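Local coordinates for separin (Saccharomyces cerevisiae, PDB 5U1T), which cleaves the cohesin subunit MCD1/SCC1 as a caspase-like cysteine protease at the onset of anaphase, allowing chromosomes to segregate, at residues T582-D594 with E626-Y638. Residues are numbered along the deposited sequence; the frame is centred on the assembly and turned at random.
Sequences TKLYINKWLQKSD and ELSLCIKSKEKYY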
ATOM      1  N   THR A 582     -10.026  -7.539  18.671  1.00 56.72           N
ATOM      2  CA  THR A 582      -9.273  -6.357  19.086  1.00 55.30           C
ATOM      3  C   THR A 582      -9.742  -5.926  20.470  1.00 57.72           C
ATOM      4  O   THR A 582      -8.958  -5.457  21.292  1.00 55.38           O
ATOM      5  CB  THR A 582      -9.427  -5.170  18.108  1.00 54.01           C
ATOM      6  OG1 THR A 582      -9.207  -5.616  16.767  1.00 52.70           O
ATOM      7  CG2 THR A 582      -8.427  -4.075  18.435  1.00 48.39           C
ATOM      8  N   LYS A 583     -11.027  -6.096  20.738  1.00 55.08           N
ATOM      9  CA  LYS A 583     -11.545  -5.711  22.034  1.00 53.51           C
ATOM     10  C   LYS A 583     -11.117  -6.704  23.078  1.00 60.55           C
ATOM     11  O   LYS A 583     -10.707  -6.319  24.177  1.00 61.81           O
ATOM     12  CB  LYS A 583     -13.058  -5.589  21.993  1.00 60.10           C
ATOM     13  CG  LYS A 583     -13.492  -4.151  21.864  1.00 54.82           C
ATOM     14  CD  LYS A 583     -14.743  -3.999  21.039  1.00 62.19           C
ATOM     15  CE  LYS A 583     -14.959  -2.512  20.691  1.00 73.33           C
ATOM     16  NZ  LYS A 583     -14.846  -1.591  21.903  1.00 68.85           N
ATOM     17  N   LEU A 584     -11.205  -7.985  22.726  1.00 59.42           N
ATOM     18  CA  LEU A 584     -10.750  -9.060  23.598  1.00 57.77           C
ATOM     19  C   LEU A 584      -9.312  -8.861  24.024  1.00 56.30           C
ATOM     20  O   LEU A 584      -8.989  -8.962  25.210  1.00 53.41           O
ATOM     21  CB  LEU A 584     -10.898 -10.409  22.906  1.00 57.65           C
ATOM     22  CG  LEU A 584     -12.236 -11.035  23.250  1.00 53.33           C
ATOM     23  CD1 LEU A 584     -12.547 -12.170  22.323  1.00 52.09           C
ATOM     24  CD2 LEU A 584     -12.170 -11.486  24.682  1.00 54.45           C
ATOM     25  N   TYR A 585      -8.464  -8.555  23.053  1.00 50.46           N
ATOM     26  CA  TYR A 585      -7.053  -8.372  23.317  1.00 54.03           C
ATOM     27  C   TYR A 585      -6.804  -7.190  24.229  1.00 57.98           C
ATOM     28  O   TYR A 585      -5.960  -7.268  25.124  1.00 60.26           O
ATOM     29  CB  TYR A 585      -6.280  -8.200  22.013  1.00 56.38           C
ATOM     30  CG  TYR A 585      -4.799  -7.984  22.204  1.00 56.20           C
ATOM     31  CD1 TYR A 585      -3.979  -9.014  22.634  1.00 57.51           C
ATOM     32  CD2 TYR A 585      -4.221  -6.750  21.935  1.00 55.14           C
ATOM     33  CE1 TYR A 585      -2.628  -8.815  22.809  1.00 57.33           C
ATOM     34  CE2 TYR A 585      -2.879  -6.542  22.100  1.00 59.77           C
ATOM     35  CZ  TYR A 585      -2.077  -7.581  22.538  1.00 62.96           C
ATOM     36  OH  TYR A 585      -0.726  -7.371  22.711  1.00 54.38           O
ATOM     37  N   ILE A 586      -7.545  -6.103  24.025  1.00 60.75           N
ATOM     38  CA  ILE A 586      -7.357  -4.916  24.845  1.00 59.99           C
ATOM     39  C   ILE A 586      -7.811  -5.154  26.286  1.00 64.69           C
ATOM     40  O   ILE A 586      -7.115  -4.772  27.227  1.00 71.10           O
ATOM     41  CB  ILE A 586      -8.108  -3.688  24.272  1.00 63.66           C
ATOM     42  CG1 ILE A 586      -7.480  -3.237  22.950  1.00 63.02           C
ATOM     43  CG2 ILE A 586      -8.103  -2.521  25.268  1.00 57.70           C
ATOM     44  CD1 ILE A 586      -8.128  -1.989  22.385  1.00 62.53           C
ATOM     45  N   ASN A 587      -8.957  -5.799  26.477  1.00 60.82           N
ATOM     46  CA  ASN A 587      -9.526  -5.871  27.818  1.00 61.46           C
ATOM     47  C   ASN A 587      -9.200  -7.109  28.636  1.00 70.01           C
ATOM     48  O   ASN A 587      -9.253  -7.049  29.870  1.00 71.08           O
ATOM     49  CB  ASN A 587     -11.035  -5.730  27.741  1.00 64.27           C
ATOM     50  CG  ASN A 587     -11.459  -4.308  27.398  1.00 67.88           C
ATOM     51  OD1 ASN A 587     -11.925  -4.051  26.290  1.00 67.20           O
ATOM     52  ND2 ASN A 587     -11.280  -3.370  28.348  1.00 67.17           N
ATOM     53  N   LYS A 588      -8.869  -8.220  27.974  1.00 63.23           N
ATOM     54  CA  LYS A 588      -8.626  -9.470  28.681  1.00 58.93           C
ATOM     55  C   LYS A 588      -7.197  -9.973  28.511  1.00 63.30           C
ATOM     56  O   LYS A 588      -6.814 -10.956  29.122  1.00 70.99           O
ATOM     57  CB  LYS A 588      -9.602 -10.550  28.217  1.00 58.27           C
ATOM     58  CG  LYS A 588     -11.050 -10.163  28.350  1.00 51.15           C
ATOM     59  CD  LYS A 588     -11.325  -9.573  29.705  1.00 58.15           C
ATOM     60  CE  LYS A 588     -11.981 -10.588  30.632  1.00 67.51           C
ATOM     61  NZ  LYS A 588     -13.164 -11.184  29.936  1.00 72.77           N
ATOM     62  N   TRP A 589      -6.402  -9.316  27.677  1.00 64.36           N
ATOM     63  CA  TRP A 589      -4.984  -9.642  27.630  1.00 60.36           C
ATOM     64  C   TRP A 589      -4.133  -8.442  27.992  1.00 64.02           C
ATOM     65  O   TRP A 589      -3.531  -8.391  29.060  1.00 66.70           O
ATOM     66  CB  TRP A 589      -4.561 -10.169  26.254  1.00 57.86           C
ATOM     67  CG  TRP A 589      -3.286 -10.936  26.373  1.00 61.90           C
ATOM     68  CD1 TRP A 589      -2.029 -10.497  26.082  1.00 63.45           C
ATOM     69  CD2 TRP A 589      -3.139 -12.257  26.894  1.00 60.66           C
ATOM     70  NE1 TRP A 589      -1.111 -11.476  26.359  1.00 57.38           N
ATOM     71  CE2 TRP A 589      -1.767 -12.566  26.864  1.00 65.46           C
ATOM     72  CE3 TRP A 589      -4.039 -13.216  27.373  1.00 65.13           C
ATOM     73  CZ2 TRP A 589      -1.268 -13.805  27.297  1.00 63.76           C
ATOM     74  CZ3 TRP A 589      -3.543 -14.446  27.797  1.00 62.92           C
ATOM     75  CH2 TRP A 589      -2.170 -14.725  27.758  1.00 60.78           C
ATOM     76  N   LEU A 590      -4.115  -7.465  27.091  1.00 70.61           N
ATOM     77  CA  LEU A 590      -3.279  -6.285  27.236  1.00 65.50           C
ATOM     78  C   LEU A 590      -3.497  -5.585  28.561  1.00 71.32           C
ATOM     79  O   LEU A 590      -2.555  -5.049  29.136  1.00 74.10           O
ATOM     80  CB  LEU A 590      -3.553  -5.330  26.097  1.00 67.48           C
ATOM     81  CG  LEU A 590      -2.391  -4.497  25.576  1.00 73.94           C
ATOM     82  CD1 LEU A 590      -1.262  -5.407  25.160  1.00 64.76           C
ATOM     83  CD2 LEU A 590      -2.882  -3.653  24.392  1.00 70.02           C
ATOM     84  N   GLN A 591      -4.733  -5.609  29.054  1.00 71.60           N
ATOM     85  CA  GLN A 591      -5.081  -4.922  30.299  1.00 74.51           C
ATOM     86  C   GLN A 591      -4.529  -5.614  31.536  1.00 82.91           C
ATOM     87  O   GLN A 591      -4.237  -4.956  32.543  1.00 82.53           O
ATOM     88  CB  GLN A 591      -6.594  -4.801  30.438  1.00 81.11           C
ATOM     89  CG  GLN A 591      -7.019  -3.486  31.060  1.00 85.12           C
ATOM     90  CD  GLN A 591      -6.395  -2.286  30.351  1.00 83.99           C
ATOM     91  OE1 GLN A 591      -6.513  -2.135  29.131  1.00 81.30           O
ATOM     92  NE2 GLN A 591      -5.715  -1.436  31.117  1.00 86.53           N
ATOM     93  N   LYS A 592      -4.412  -6.943  31.453  1.00 82.54           N
ATOM     94  CA  LYS A 592      -3.851  -7.777  32.510  1.00 78.16           C
ATOM     95  C   LYS A 592      -2.350  -7.941  32.307  1.00 79.12           C
ATOM     96  O   LYS A 592      -1.764  -8.965  32.660  1.00 83.05           O
ATOM     97  CB  LYS A 592      -4.539  -9.147  32.537  1.00 75.17           C
ATOM     98  CG  LYS A 592      -6.041  -9.077  32.285  1.00 79.78           C
ATOM     99  CD  LYS A 592      -6.842  -9.895  33.300  1.00 88.23           C
ATOM    100  CE  LYS A 592      -8.289  -9.386  33.365  1.00 89.96           C
ATOM    101  NZ  LYS A 592      -8.346  -7.897  33.527  1.00 89.73           N
ATOM    102  N   SER A 593      -1.743  -6.919  31.722  1.00 75.64           N
ATOM    103  CA  SER A 593      -0.308  -6.866  31.514  1.00 77.76           C
ATOM    104  C   SER A 593       0.492  -7.094  32.801  1.00 83.13           C
ATOM    105  O   SER A 593       1.444  -7.880  32.813  1.00 83.62           O
ATOM    106  CB  SER A 593       0.071  -5.508  30.913  1.00 79.80           C
ATOM    107  OG  SER A 593       1.420  -5.491  30.481  1.00 80.80           O
ATOM    108  N   ASP A 594       0.109  -6.405  33.877  1.00 83.86           N
ATOM    109  CA  ASP A 594       0.889  -6.424  35.123  1.00 87.30           C
ATOM    110  C   ASP A 594       0.449  -7.517  36.106  1.00 80.94           C
ATOM    111  O   ASP A 594       1.179  -7.836  37.038  1.00 83.03           O
ATOM    112  CB  ASP A 594       0.825  -5.061  35.828  1.00 97.27           C
ATOM    113  CG  ASP A 594       1.264  -3.904  34.933  1.00 95.83           C
ATOM    114  OD1 ASP A 594       0.948  -3.919  33.713  1.00 97.84           O
ATOM    115  OD2 ASP A 594       1.915  -2.970  35.463  1.00 98.59           O
ATOM    116  N   GLU A 626      -7.505   3.280  20.226  1.00 52.91           N
ATOM    117  CA  GLU A 626      -7.640   2.761  21.570  1.00 58.17           C
ATOM    118  C   GLU A 626      -6.570   1.698  21.870  1.00 65.59           C
ATOM    119  O   GLU A 626      -5.946   1.704  22.943  1.00 64.54           O
ATOM    120  CB  GLU A 626      -9.032   2.195  21.773  1.00 53.84           C
ATOM    121  CG  GLU A 626      -9.177   1.545  23.113  1.00 68.05           C
ATOM    122  CD  GLU A 626     -10.400   0.682  23.172  1.00 73.93           C
ATOM    123  OE1 GLU A 626     -11.218   0.794  22.218  1.00 69.72           O
ATOM    124  OE2 GLU A 626     -10.527  -0.091  24.155  1.00 68.72           O
ATOM    125  N   LEU A 627      -6.360   0.808  20.902  1.00 58.99           N
ATOM    126  CA  LEU A 627      -5.294  -0.170  20.948  1.00 55.97           C
ATOM    127  C   LEU A 627      -3.949   0.509  21.115  1.00 61.59           C
ATOM    128  O   LEU A 627      -3.231   0.217  22.078  1.00 68.98           O
ATOM    129  CB  LEU A 627      -5.289  -1.040  19.685  1.00 54.04           C
ATOM    130  CG  LEU A 627      -4.178  -2.088  19.557  1.00 54.78           C
ATOM    131  CD1 LEU A 627      -3.977  -2.868  20.857  1.00 51.36           C
ATOM    132  CD2 LEU A 627      -4.503  -3.034  18.449  1.00 51.15           C
ATOM    133  N   SER A 628      -3.601   1.398  20.188  1.00 59.19           N
ATOM    134  CA  SER A 628      -2.302   2.077  20.217  1.00 61.46           C
ATOM    135  C   SER A 628      -2.040   2.785  21.533  1.00 63.94           C
ATOM    136  O   SER A 628      -0.941   2.698  22.086  1.00 60.31           O
ATOM    137  CB  SER A 628      -2.194   3.095  19.083  1.00 58.59           C
ATOM    138  OG  SER A 628      -1.730   2.472  17.902  1.00 61.81           O
ATOM    139  N   LEU A 629      -3.048   3.500  22.023  1.00 63.74           N
ATOM    140  CA  LEU A 629      -2.903   4.222  23.276  1.00 66.24           C
ATOM    141  C   LEU A 629      -2.651   3.218  24.387  1.00 66.49           C
ATOM    142  O   LEU A 629      -1.765   3.403  25.219  1.00 67.54           O
ATOM    143  CB  LEU A 629      -4.139   5.073  23.584  1.00 63.56           C
ATOM    144  CG  LEU A 629      -4.443   6.312  22.725  1.00 62.97           C
ATOM    145  CD1 LEU A 629      -5.623   7.051  23.310  1.00 52.65           C
ATOM    146  CD2 LEU A 629      -3.233   7.227  22.583  1.00 58.74           C
ATOM    147  N   CYS A 630      -3.419   2.140  24.378  1.00 64.75           N
ATOM    148  CA  CYS A 630      -3.292   1.139  25.415  1.00 67.94           C
ATOM    149  C   CYS A 630      -1.886   0.495  25.433  1.00 67.06           C
ATOM    150  O   CYS A 630      -1.298   0.314  26.494  1.00 60.75           O
ATOM    151  CB  CYS A 630      -4.374   0.084  25.240  1.00 67.02           C
ATOM    152  SG  CYS A 630      -4.296  -1.150  26.518  1.00 82.11           S
ATOM    153  N   ILE A 631      -1.359   0.169  24.254  1.00 62.05           N
ATOM    154  CA  ILE A 631       0.017  -0.310  24.109  1.00 61.24           C
ATOM    155  C   ILE A 631       1.022   0.667  24.703  1.00 67.66           C
ATOM    156  O   ILE A 631       1.848   0.300  25.545  1.00 72.28           O
ATOM    157  CB  ILE A 631       0.382  -0.541  22.632  1.00 59.67           C
ATOM    158  CG1 ILE A 631      -0.417  -1.715  22.061  1.00 62.35           C
ATOM    159  CG2 ILE A 631       1.884  -0.734  22.467  1.00 62.43           C
ATOM    160  CD1 ILE A 631      -0.361  -1.803  20.574  1.00 57.31           C
ATOM    161  N   LYS A 632       0.942   1.921  24.270  1.00 72.10           N
ATOM    162  CA  LYS A 632       1.854   2.960  24.734  1.00 69.72           C
ATOM    163  C   LYS A 632       1.649   3.211  26.203  1.00 68.86           C
ATOM    164  O   LYS A 632       2.425   3.923  26.830  1.00 74.51           O
ATOM    165  CB  LYS A 632       1.651   4.257  23.958  1.00 70.51           C
ATOM    166  CG  LYS A 632       1.818   4.135  22.447  1.00 67.31           C
ATOM    167  CD  LYS A 632       1.124   5.309  21.738  1.00 66.35           C
ATOM    168  CE  LYS A 632       1.461   6.628  22.424  1.00 65.38           C
ATOM    169  NZ  LYS A 632       2.929   6.928  22.419  1.00 70.63           N
ATOM    170  N   SER A 633       0.584   2.637  26.745  1.00 64.13           N
ATOM    171  CA  SER A 633       0.330   2.700  28.169  1.00 64.90           C
ATOM    172  C   SER A 633       1.093   1.577  28.897  1.00 76.27           C
ATOM    173  O   SER A 633       1.858   1.835  29.826  1.00 76.87           O
ATOM    174  CB  SER A 633      -1.171   2.619  28.430  1.00 61.66           C
ATOM    175  OG  SER A 633      -1.444   2.371  29.788  1.00 73.58           O
ATOM    176  N   LYS A 634       0.908   0.337  28.448  1.00 78.81           N
ATOM    177  CA  LYS A 634       1.608  -0.811  29.015  1.00 65.83           C
ATOM    178  C   LYS A 634       3.043  -0.880  28.482  1.00 73.28           C
ATOM    179  O   LYS A 634       3.533  -1.950  28.099  1.00 76.64           O
ATOM    180  CB  LYS A 634       0.873  -2.113  28.688  1.00 61.24           C
ATOM    181  CG  LYS A 634      -0.627  -2.087  28.860  1.00 60.63           C
ATOM    182  CD  LYS A 634      -1.011  -1.931  30.299  1.00 63.46           C
ATOM    183  CE  LYS A 634      -2.508  -2.094  30.484  1.00 71.47           C
ATOM    184  NZ  LYS A 634      -2.886  -2.010  31.935  1.00 78.25           N
ATOM    185  N   GLU A 635       3.704   0.268  28.462  1.00 74.13           N
ATOM    186  CA  GLU A 635       5.086   0.410  28.015  1.00 78.46           C
ATOM    187  C   GLU A 635       6.119  -0.438  28.782  1.00 86.03           C
ATOM    188  O   GLU A 635       7.165  -0.816  28.230  1.00 86.40           O
ATOM    189  CB  GLU A 635       5.456   1.879  28.120  1.00 84.20           C
ATOM    190  CG  GLU A 635       6.854   2.234  27.742  1.00 84.08           C
ATOM    191  CD  GLU A 635       6.979   3.731  27.601  1.00 99.47           C
ATOM    192  OE1 GLU A 635       7.031   4.434  28.650  1.00101.51           O
ATOM    193  OE2 GLU A 635       6.986   4.206  26.437  1.00102.86           O
ATOM    194  N   LYS A 636       5.827  -0.726  30.052  1.00 81.16           N
ATOM    195  CA  LYS A 636       6.669  -1.586  30.882  1.00 82.00           C
ATOM    196  C   LYS A 636       6.990  -2.914  30.205  1.00 84.33           C
ATOM    197  O   LYS A 636       8.010  -3.529  30.493  1.00 88.12           O
ATOM    198  CB  LYS A 636       5.989  -1.852  32.236  1.00 85.41           C
ATOM    199  CG  LYS A 636       6.818  -2.670  33.248  1.00 86.45           C
ATOM    200  CD  LYS A 636       6.075  -2.841  34.581  1.00 82.23           C
ATOM    201  CE  LYS A 636       6.840  -3.737  35.545  1.00 81.39           C
ATOM    202  NZ  LYS A 636       6.007  -4.136  36.720  1.00 81.71           N
ATOM    203  N   TYR A 637       6.120  -3.338  29.297  1.00 81.32           N
ATOM    204  CA  TYR A 637       6.231  -4.641  28.666  1.00 73.49           C
ATOM    205  C   TYR A 637       6.305  -4.560  27.159  1.00 77.33           C
ATOM    206  O   TYR A 637       6.798  -5.481  26.498  1.00 73.48           O
ATOM    207  CB  TYR A 637       5.040  -5.508  29.065  1.00 77.22           C
ATOM    208  CG  TYR A 637       5.000  -5.788  30.547  1.00 85.16           C
ATOM    209  CD1 TYR A 637       4.386  -4.897  31.426  1.00 86.68           C
ATOM    210  CD2 TYR A 637       5.594  -6.932  31.075  1.00 80.55           C
ATOM    211  CE1 TYR A 637       4.351  -5.148  32.791  1.00 89.23           C
ATOM    212  CE2 TYR A 637       5.568  -7.185  32.432  1.00 85.12           C
ATOM    213  CZ  TYR A 637       4.945  -6.289  33.290  1.00 86.54           C
ATOM    214  OH  TYR A 637       4.917  -6.536  34.648  1.00 87.16           O
ATOM    215  N   TYR A 638       5.795  -3.466  26.603  1.00 78.28           N
ATOM    216  CA  TYR A 638       5.613  -3.419  25.165  1.00 70.22           C
ATOM    217  C   TYR A 638       6.463  -2.347  24.537  1.00 73.22           C
ATOM    218  O   TYR A 638       6.178  -1.896  23.428  1.00 73.46           O
ATOM    219  CB  TYR A 638       4.142  -3.207  24.836  1.00 67.14           C
ATOM    220  CG  TYR A 638       3.279  -4.397  25.187  1.00 66.48           C
ATOM    221  CD1 TYR A 638       3.080  -5.427  24.270  1.00 60.22           C
ATOM    222  CD2 TYR A 638       2.673  -4.501  26.441  1.00 65.01           C
ATOM    223  CE1 TYR A 638       2.289  -6.515  24.580  1.00 60.79           C
ATOM    224  CE2 TYR A 638       1.883  -5.598  26.765  1.00 62.77           C
ATOM    225  CZ  TYR A 638       1.701  -6.602  25.829  1.00 61.94           C
ATOM    226  OH  TYR A 638       0.906  -7.681  26.133  1.00 57.49           O
TER
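Reciprocal knobs-into-holes packing joins segments 582-594 and 626-638: the Leu590 side chain enters a hole formed by Leu627, Cys630, Ile631 and, from beyond helix 626-633, Tyr638, and Leu627 fills one between Thr582, Tyr585, Ile586 and Leu590. Leu590 CD2 lies 3.6 Å from Cys630 SG while CD1 sits over one face of the Tyr638 ring. With CG anti to the backbone N (chi1 177°), Leu627 brings CD1 to the edge of the Tyr585 ring, 4.0 Å from CE2, and its CD2 to Thr582 CG2. Ile586 CD1 makes a van der Waals contact with Glu626 OE2 at 3.5 Å. The axes of helices 582-590 and 626-633 run in roughly the same direction, 23° apart, with a closest approach of 10.5 Å; in this helical domain, helix 602-617 comes between them in sequence and packs on both segments. Its Glu604 OE2 accepts a hydrogen bond from Trp589 NE1, and OE1 is hydrogen-bonded to Tyr585 OH and Tyr638 OH. A type I turn runs from Leu590 to Ser593, where Lys634 CD lies 3.8 Å from Ser593 CB, and Lys634 NZ gives Gln591 O a weak hydrogen bond of 3.3 Å. Ser593 O lies over one face of the Tyr637 ring.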